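Local structure of hypothetical protein (Parabacteroides merdae, 4OO3) at residues Phe22-Val35 with His395-Asp408. The protein is of unknown function but is probably an oxidoreductase that binds a nicotinamide adenine dinucleotide through a Rossmann-fold domain. Sequence-based numbering, arbitrary orientation.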
loop_
_atom_site.group_PDB
_atom_site.type_symbol
_atom_site.label_atom_id
_atom_site.label_comp_id
_atom_site.label_asym_id
_atom_site.label_seq_id
_atom_site.Cartn_x
_atom_site.Cartn_y
_atom_site.Cartn_z
ATOM N N PHE A 22 2.257 -12.467 3.818
ATOM C CA PHE A 22 2.540 -12.209 5.245
ATOM C C PHE A 22 1.492 -11.319 5.914
ATOM O O PHE A 22 1.198 -11.457 7.101
ATOM C CB PHE A 22 3.942 -11.565 5.361
ATOM C CG PHE A 22 4.305 -11.063 6.744
ATOM C CD1 PHE A 22 4.098 -11.845 7.873
ATOM C CD2 PHE A 22 4.909 -9.822 6.902
ATOM C CE1 PHE A 22 4.450 -11.389 9.132
ATOM C CE2 PHE A 22 5.270 -9.360 8.157
ATOM C CZ PHE A 22 5.038 -10.146 9.274
ATOM N N HIS A 23 0.940 -10.378 5.151
ATOM C CA HIS A 23 -0.037 -9.416 5.694
ATOM C C HIS A 23 -1.316 -10.065 6.220
ATOM O O HIS A 23 -1.925 -9.548 7.155
ATOM C CB HIS A 23 -0.385 -8.331 4.675
ATOM C CG HIS A 23 0.750 -7.407 4.375
ATOM N ND1 HIS A 23 0.720 -6.505 3.336
ATOM C CD2 HIS A 23 1.960 -7.262 4.964
ATOM C CE1 HIS A 23 1.856 -5.834 3.305
ATOM N NE2 HIS A 23 2.624 -6.273 4.284
ATOM N N ALA A 24 -1.709 -11.200 5.646
ATOM C CA ALA A 24 -2.805 -11.980 6.210
ATOM C C ALA A 24 -2.535 -12.310 7.684
ATOM O O ALA A 24 -3.442 -12.252 8.516
ATOM C CB ALA A 24 -3.023 -13.258 5.411
ATOM N N ALA A 25 -1.290 -12.647 8.004
ATOM C CA ALA A 25 -0.911 -12.947 9.384
ATOM C C ALA A 25 -0.638 -11.687 10.194
ATOM O O ALA A 25 -0.947 -11.635 11.374
ATOM C CB ALA A 25 0.303 -13.864 9.419
ATOM N N LEU A 26 -0.072 -10.666 9.560
ATOM C CA LEU A 26 0.327 -9.450 10.271
ATOM C C LEU A 26 -0.843 -8.809 11.006
ATOM O O LEU A 26 -0.652 -8.165 12.030
ATOM C CB LEU A 26 0.952 -8.442 9.301
ATOM C CG LEU A 26 1.728 -7.255 9.875
ATOM C CD1 LEU A 26 2.695 -7.705 10.961
ATOM C CD2 LEU A 26 2.474 -6.534 8.760
ATOM N N VAL A 27 -2.052 -8.993 10.486
ATOM C CA VAL A 27 -3.262 -8.530 11.166
ATOM C C VAL A 27 -3.347 -9.082 12.587
ATOM O O VAL A 27 -3.846 -8.410 13.491
ATOM C CB VAL A 27 -4.536 -8.943 10.385
ATOM C CG1 VAL A 27 -5.795 -8.699 11.207
ATOM C CG2 VAL A 27 -4.616 -8.189 9.062
ATOM N N GLN A 28 -2.857 -10.306 12.770
ATOM C CA GLN A 28 -2.922 -11.009 14.046
ATOM C C GLN A 28 -1.615 -10.947 14.843
ATOM O O GLN A 28 -1.460 -11.658 15.838
ATOM C CB GLN A 28 -3.295 -12.469 13.792
ATOM C CG GLN A 28 -4.671 -12.657 13.191
ATOM C CD GLN A 28 -4.993 -14.118 12.977
ATOM O OE1 GLN A 28 -4.897 -14.934 13.903
ATOM N NE2 GLN A 28 -5.357 -14.468 11.752
ATOM N N LYS A 29 -0.686 -10.099 14.409
ATOM C CA LYS A 29 0.592 -9.897 15.106
ATOM C C LYS A 29 0.394 -9.486 16.566
ATOM O O LYS A 29 1.218 -9.822 17.422
ATOM C CB LYS A 29 1.418 -8.833 14.370
ATOM C CG LYS A 29 2.789 -8.508 14.958
ATOM C CD LYS A 29 3.848 -9.503 14.513
ATOM C CE LYS A 29 5.248 -9.022 14.855
ATOM N NZ LYS A 29 6.277 -9.655 13.984
ATOM N N VAL A 30 -0.680 -8.750 16.851
ATOM C CA VAL A 30 -0.974 -8.347 18.230
ATOM C C VAL A 30 -2.410 -8.674 18.610
ATOM O O VAL A 30 -3.283 -8.789 17.748
ATOM C CB VAL A 30 -0.684 -6.844 18.485
ATOM C CG1 VAL A 30 0.666 -6.444 17.898
ATOM C CG2 VAL A 30 -1.773 -5.968 17.908
ATOM N N SER A 31 -2.639 -8.790 19.913
ATOM C CA SER A 31 -3.911 -9.255 20.451
ATOM C C SER A 31 -4.856 -8.099 20.793
ATOM O O SER A 31 -4.955 -7.686 21.946
ATOM C CB SER A 31 -3.656 -10.096 21.705
ATOM O OG SER A 31 -2.645 -11.055 21.470
ATOM N N TYR A 32 -5.569 -7.595 19.795
ATOM C CA TYR A 32 -6.569 -6.543 20.027
ATOM C C TYR A 32 -7.738 -7.134 20.831
ATOM O O TYR A 32 -8.276 -8.176 20.455
ATOM C CB TYR A 32 -7.059 -5.953 18.697
ATOM C CG TYR A 32 -5.939 -5.540 17.765
ATOM C CD1 TYR A 32 -5.287 -4.319 17.927
ATOM C CD2 TYR A 32 -5.520 -6.377 16.733
ATOM C CE1 TYR A 32 -4.255 -3.934 17.082
ATOM C CE2 TYR A 32 -4.490 -6.004 15.883
ATOM C CZ TYR A 32 -3.862 -4.779 16.059
ATOM O OH TYR A 32 -2.826 -4.407 15.231
ATOM N N PRO A 33 -8.117 -6.492 21.956
ATOM C CA PRO A 33 -9.187 -7.038 22.794
ATOM C C PRO A 33 -10.495 -7.287 22.045
ATOM O O PRO A 33 -11.212 -8.234 22.369
ATOM C CB PRO A 33 -9.395 -5.955 23.864
ATOM C CG PRO A 33 -8.132 -5.178 23.893
ATOM C CD PRO A 33 -7.589 -5.224 22.492
ATOM N N GLN A 34 -10.799 -6.438 21.063
ATOM C CA GLN A 34 -11.974 -6.607 20.202
ATOM C C GLN A 34 -11.997 -7.941 19.475
ATOM O O GLN A 34 -13.066 -8.448 19.149
ATOM C CB GLN A 34 -12.023 -5.517 19.130
ATOM C CG GLN A 34 -12.789 -4.269 19.505
ATOM C CD GLN A 34 -12.673 -3.215 18.424
ATOM O OE1 GLN A 34 -11.581 -2.722 18.161
ATOM N NE2 GLN A 34 -13.791 -2.875 17.784
ATOM N N VAL A 35 -10.822 -8.491 19.184
ATOM C CA VAL A 35 -10.742 -9.653 18.311
ATOM C C VAL A 35 -10.749 -10.964 19.093
ATOM O O VAL A 35 -9.865 -11.228 19.920
ATOM C CB VAL A 35 -9.519 -9.585 17.382
ATOM C CG1 VAL A 35 -9.533 -10.760 16.418
ATOM C CG2 VAL A 35 -9.535 -8.278 16.601
ATOM N N HIS A 395 7.531 -0.674 9.315
ATOM C CA HIS A 395 6.374 -1.136 8.538
ATOM C C HIS A 395 5.264 -1.824 9.343
ATOM O O HIS A 395 4.079 -1.541 9.148
ATOM C CB HIS A 395 6.825 -2.090 7.435
ATOM C CG HIS A 395 5.689 -2.645 6.642
ATOM N ND1 HIS A 395 4.908 -1.860 5.824
ATOM C CD2 HIS A 395 5.171 -3.892 6.577
ATOM C CE1 HIS A 395 3.966 -2.602 5.274
ATOM N NE2 HIS A 395 4.109 -3.841 5.707
ATOM N N GLU A 396 5.641 -2.743 10.223
ATOM C CA GLU A 396 4.656 -3.501 10.986
ATOM C C GLU A 396 3.816 -2.596 11.879
ATOM O O GLU A 396 2.603 -2.772 11.971
ATOM C CB GLU A 396 5.335 -4.590 11.805
ATOM C CG GLU A 396 5.977 -5.647 10.926
ATOM C CD GLU A 396 6.442 -6.853 11.702
ATOM O OE1 GLU A 396 6.566 -6.766 12.938
ATOM O OE2 GLU A 396 6.686 -7.893 11.061
ATOM N N ALA A 397 4.457 -1.621 12.513
ATOM C CA ALA A 397 3.748 -0.608 13.292
ATOM C C ALA A 397 2.802 0.207 12.408
ATOM O O ALA A 397 1.693 0.532 12.826
ATOM C CB ALA A 397 4.737 0.312 13.989
ATOM N N HIS A 398 3.229 0.516 11.184
ATOM C CA HIS A 398 2.354 1.221 10.239
ATOM C C HIS A 398 1.127 0.381 9.902
ATOM O O HIS A 398 0.030 0.914 9.756
ATOM C CB HIS A 398 3.075 1.597 8.936
ATOM C CG HIS A 398 4.240 2.512 9.132
ATOM N ND1 HIS A 398 5.387 2.430 8.370
ATOM C CD2 HIS A 398 4.444 3.520 10.012
ATOM C CE1 HIS A 398 6.247 3.347 8.773
ATOM N NE2 HIS A 398 5.698 4.025 9.767
ATOM N N PHE A 399 1.334 -0.925 9.758
ATOM C CA PHE A 399 0.264 -1.863 9.425
ATOM C C PHE A 399 -0.717 -2.002 10.592
ATOM O O PHE A 399 -1.932 -2.034 10.390
ATOM C CB PHE A 399 0.878 -3.218 9.073
ATOM C CG PHE A 399 -0.079 -4.191 8.446
ATOM C CD1 PHE A 399 -0.923 -4.961 9.232
ATOM C CD2 PHE A 399 -0.100 -4.370 7.069
ATOM C CE1 PHE A 399 -1.795 -5.868 8.656
ATOM C CE2 PHE A 399 -0.972 -5.275 6.490
ATOM C CZ PHE A 399 -1.817 -6.026 7.284
ATOM N N GLY A 400 -0.177 -2.093 11.806
ATOM C CA GLY A 400 -0.983 -2.164 13.023
ATOM C C GLY A 400 -1.874 -0.950 13.220
ATOM O O GLY A 400 -3.002 -1.083 13.684
ATOM N N GLN A 401 -1.376 0.230 12.853
ATOM C CA GLN A 401 -2.159 1.454 12.971
ATOM C C GLN A 401 -3.385 1.402 12.062
ATOM O O GLN A 401 -4.467 1.831 12.458
ATOM C CB GLN A 401 -1.318 2.685 12.627
ATOM C CG GLN A 401 -0.306 3.074 13.682
ATOM C CD GLN A 401 0.598 4.205 13.216
ATOM O OE1 GLN A 401 0.117 5.280 12.842
ATOM N NE2 GLN A 401 1.912 3.971 13.229
ATOM N N VAL A 402 -3.208 0.867 10.855
ATOM C CA VAL A 402 -4.315 0.718 9.913
ATOM C C VAL A 402 -5.352 -0.248 10.470
ATOM O O VAL A 402 -6.551 0.033 10.429
ATOM C CB VAL A 402 -3.850 0.222 8.520
ATOM C CG1 VAL A 402 -5.036 0.088 7.570
ATOM C CG2 VAL A 402 -2.820 1.174 7.926
ATOM N N THR A 403 -4.892 -1.383 10.987
ATOM C CA THR A 403 -5.794 -2.392 11.551
ATOM C C THR A 403 -6.617 -1.811 12.702
ATOM O O THR A 403 -7.831 -2.006 12.755
ATOM C CB THR A 403 -5.019 -3.646 12.019
ATOM O OG1 THR A 403 -4.185 -4.119 10.954
ATOM C CG2 THR A 403 -5.961 -4.747 12.419
ATOM N N GLU A 404 -5.949 -1.083 13.598
ATOM C CA GLU A 404 -6.604 -0.370 14.705
ATOM C C GLU A 404 -7.621 0.645 14.215
ATOM O O GLU A 404 -8.717 0.744 14.771
ATOM C CB GLU A 404 -5.579 0.375 15.553
ATOM C CG GLU A 404 -4.689 -0.517 16.394
ATOM C CD GLU A 404 -3.521 0.242 16.999
ATOM O OE1 GLU A 404 -3.724 1.398 17.439
ATOM O OE2 GLU A 404 -2.398 -0.316 17.022
ATOM N N HIS A 405 -7.247 1.409 13.187
ATOM C CA HIS A 405 -8.159 2.373 12.567
ATOM C C HIS A 405 -9.401 1.645 12.047
ATOM O O HIS A 405 -10.523 2.104 12.258
ATOM C CB HIS A 405 -7.450 3.168 11.454
ATOM C CG HIS A 405 -8.330 4.163 10.751
ATOM N ND1 HIS A 405 -9.069 3.845 9.628
ATOM C CD2 HIS A 405 -8.574 5.474 10.997
ATOM C CE1 HIS A 405 -9.740 4.909 9.221
ATOM N NE2 HIS A 405 -9.455 5.913 10.033
ATOM N N PHE A 406 -9.196 0.492 11.414
ATOM C CA PHE A 406 -10.298 -0.320 10.884
ATOM C C PHE A 406 -11.193 -0.851 12.001
ATOM O O PHE A 406 -12.417 -0.758 11.915
ATOM C CB PHE A 406 -9.751 -1.479 10.033
ATOM C CG PHE A 406 -10.811 -2.429 9.542
ATOM C CD1 PHE A 406 -11.558 -2.138 8.411
ATOM C CD2 PHE A 406 -11.065 -3.619 10.219
ATOM C CE1 PHE A 406 -12.531 -3.015 7.961
ATOM C CE2 PHE A 406 -12.041 -4.492 9.775
ATOM C CZ PHE A 406 -12.774 -4.192 8.643
ATOM N N LEU A 407 -10.589 -1.388 13.056
ATOM C CA LEU A 407 -11.358 -1.891 14.200
ATOM C C LEU A 407 -12.153 -0.799 14.928
ATOM O O LEU A 407 -13.225 -1.071 15.465
ATOM C CB LEU A 407 -10.442 -2.615 15.192
ATOM C CG LEU A 407 -9.804 -3.912 14.694
ATOM C CD1 LEU A 407 -8.720 -4.366 15.658
ATOM C CD2 LEU A 407 -10.848 -5.003 14.507
ATOM N N ASP A 408 -11.624 0.422 14.963
ATOM C CA ASP A 408 -12.377 1.574 15.488
ATOM C C ASP A 408 -13.582 1.861 14.623
ATOM O O ASP A 408 -14.701 1.981 15.115
ATOM C CB ASP A 408 -11.520 2.847 15.516
ATOM C CG ASP A 408 -10.871 3.085 16.849
ATOM O OD1 ASP A 408 -11.559 2.938 17.878
ATOM O OD2 ASP A 408 -9.676 3.440 16.866
#
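Leu26 and Phe399 meet where the first crossover of the Rossmann fold, helix 22-26 and the loop leading on to strand 38-43, lies against the late helix 395-412. Segments 22-26 and 395-408 run at 61° to each other, their axes 11.2 Å apart at closest approach.

Apolar packing carries most of the contact. Leu26 sets CD2 over one face of the Phe399 ring, a CH-pi contact with the methyl 3.8 Å from the ring centroid, while Val27 CG2 comes in at the ring edge. Phe399 has CG anti to its own N (chi1 -168°), which carries the ring out toward helix 22-26 and brings its CE2 over a face of the His23 imidazole. Replacing the Phe399 ring with an alanine side chain is likely to open a gap where Leu26 CD2 and Val27 CG2 now pack and to leave the His23 ring without its neighbour over that face. Farther along, Leu407 repeats the theme: CD1 rests over a face of the Tyr32 ring and CD2 reaches Val35 CG2 at 4.1 Å. The tyrosine's other end lies near Gly400, with OH 3.6 Å from CA, and Glu404 CG comes within 3.5 Å of Tyr32 CE1.

Charged and polar groups close both ends. The two imidazoles meet rim to rim through a hydrogen bond of 3.2 Å between His23 NE2 and His395 NE2; His23 ND1 bonds to Asp118, so the ring is held at both nitrogens. Lys29, its chain bent at chi2 (83°), reaches Glu396 in a salt bridge, Lys29 NZ meeting Glu396 OE1 on the syn side, somewhat out of the carboxylate plane, at 3.1 Å. At the opposite end Gln34 NE2, also bonded to Glu11, donates to Leu407 O over 3.0 Å, lying above the carbonyl plane rather than on a lone pair.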